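Local coordinates for hypothetical conserved protein TTC0263 (Thermus thermophilus, PDB 2PL2) that is of unknown function but belongs to the tetratricopeptide repeat family, whose stacked helical hairpins commonly serve as scaffolds for protein-protein interaction, at residues A[159-162]-A[163-166]. Residues are numbered along the deposited sequence; the frame is centred on the assembly and turned at random.
Sequences ELYL and SMGR
R166 lies obliquely against the ring of Y161 where helix 151-164 ends and the chain turns into the next helix, a worked example of how a helical-repeat protein ties off one helix while starting another. From its base outward the arginine tracks the tyrosine. CB sits 3.7 Å from Y161 O and near Y161 CD1. CG stays beside CD1 at the limit of contact. CD lies against both CD1 and CE1, 3.5 Å from Y161 CD1. NH1 comes to 3.5 Å from Y161 CE1. An extended chain carries the guanidinium this far, and its plane ends only 14° from that of the ring. On one face of the guanidinium, offset toward its rim, lies M164 SD. The methyl of M164 is modelled near the Y161 ring and L160, but its exact place is doubtful.

Beneath these side chains the helix terminates in stages. L160 O accepts from M164 N and from S163 OG at 2.6 Å, both donors arriving from the same face of the carbonyl plane; the hydroxyl stands above that plane, with a C=O...OG angle of 116°. G165 then leaves helical geometry with positive phi, and Y161 O receives weak bonds from G165 N and R166 N. Together with a weak G165 N to L162 O bond, this fits a Schellman-type helix end. R166 itself occupies the N-cap position of helix 167-180.

Around this junction, R166 NH1 forms a salt bridge with E138, which also accepts a weak hydrogen bond from Y161 OH. L160 packs on A137 and E138 of helix 134-147, Y161 reaches from K142 of that helix to A170 and Q173 of helix 167-180, and E159 is salt-bridged to R20 of the second subunit.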
loop_
_atom_site.group_PDB
_atom_site.type_symbol
_atom_site.label_atom_id
_atom_site.label_comp_id
_atom_site.label_asym_id
_atom_site.label_seq_id
_atom_site.Cartn_x
_atom_site.Cartn_y
_atom_site.Cartn_z
ATOM N N GLU A 159 -0.299 8.466 16.328
ATOM C CA GLU A 159 -1.396 8.557 15.367
ATOM C C GLU A 159 -2.736 8.739 16.038
ATOM O O GLU A 159 -3.523 9.575 15.608
ATOM C CB GLU A 159 -1.430 7.312 14.480
ATOM C CG GLU A 159 -0.548 7.432 13.262
ATOM C CD GLU A 159 -0.996 8.558 12.354
ATOM O OE1 GLU A 159 -2.120 8.471 11.825
ATOM O OE2 GLU A 159 -0.228 9.526 12.172
ATOM N N LEU A 160 -3.013 7.954 17.076
ATOM C CA LEU A 160 -4.286 8.108 17.793
ATOM C C LEU A 160 -4.380 9.481 18.485
ATOM O O LEU A 160 -5.471 9.979 18.739
ATOM C CB LEU A 160 -4.468 7.002 18.833
ATOM C CG LEU A 160 -5.718 7.127 19.716
ATOM C CD1 LEU A 160 -6.987 7.141 18.861
ATOM C CD2 LEU A 160 -5.739 5.994 20.731
ATOM N N TYR A 161 -3.236 10.095 18.787
ATOM C CA TYR A 161 -3.245 11.406 19.427
ATOM C C TYR A 161 -3.532 12.516 18.433
ATOM O O TYR A 161 -4.125 13.545 18.790
ATOM C CB TYR A 161 -1.928 11.663 20.152
ATOM C CG TYR A 161 -1.827 10.888 21.435
ATOM C CD1 TYR A 161 -2.955 10.681 22.218
ATOM C CD2 TYR A 161 -0.617 10.365 21.871
ATOM C CE1 TYR A 161 -2.889 9.975 23.394
ATOM C CE2 TYR A 161 -0.537 9.649 23.063
ATOM C CZ TYR A 161 -1.688 9.459 23.815
ATOM O OH TYR A 161 -1.664 8.740 24.977
ATOM N N LEU A 162 -3.120 12.315 17.186
ATOM C CA LEU A 162 -3.398 13.307 16.158
ATOM C C LEU A 162 -4.893 13.268 15.859
ATOM O O LEU A 162 -5.519 14.300 15.620
ATOM C CB LEU A 162 -2.577 13.027 14.896
ATOM C CG LEU A 162 -1.116 13.472 15.024
ATOM C CD1 LEU A 162 -0.357 13.190 13.751
ATOM C CD2 LEU A 162 -1.081 14.955 15.336
ATOM N N SER A 163 -5.464 12.069 15.910
ATOM C CA SER A 163 -6.891 11.875 15.662
ATOM C C SER A 163 -7.721 12.499 16.785
ATOM O O SER A 163 -8.781 13.078 16.538
ATOM C CB SER A 163 -7.222 10.383 15.576
ATOM O OG SER A 163 -7.259 9.797 16.869
ATOM N N MET A 164 -7.235 12.363 18.020
ATOM C CA MET A 164 -7.918 12.910 19.188
ATOM C C MET A 164 -7.662 14.406 19.354
ATOM O O MET A 164 -8.411 15.099 20.048
ATOM C CB MET A 164 -7.476 12.179 20.466
ATOM C CG MET A 164 -7.920 10.736 20.561
ATOM S SD MET A 164 -7.458 9.960 22.111
ATOM C CE MET A 164 -5.905 9.392 21.723
ATOM N N GLY A 165 -6.603 14.905 18.724
ATOM C CA GLY A 165 -6.297 16.318 18.835
ATOM C C GLY A 165 -5.239 16.605 19.883
ATOM O O GLY A 165 -4.981 17.771 20.201
ATOM N N ARG A 166 -4.639 15.548 20.432
ATOM C CA ARG A 166 -3.584 15.695 21.432
ATOM C C ARG A 166 -2.235 15.810 20.721
ATOM O O ARG A 166 -1.391 14.922 20.815
ATOM C CB ARG A 166 -3.560 14.488 22.364
ATOM C CG ARG A 166 -4.833 14.261 23.169
ATOM C CD ARG A 166 -4.626 13.080 24.109
ATOM N NE ARG A 166 -5.795 12.774 24.920
ATOM C CZ ARG A 166 -5.803 11.861 25.886
ATOM N NH1 ARG A 166 -4.702 11.172 26.151
ATOM N NH2 ARG A 166 -6.908 11.635 26.586
#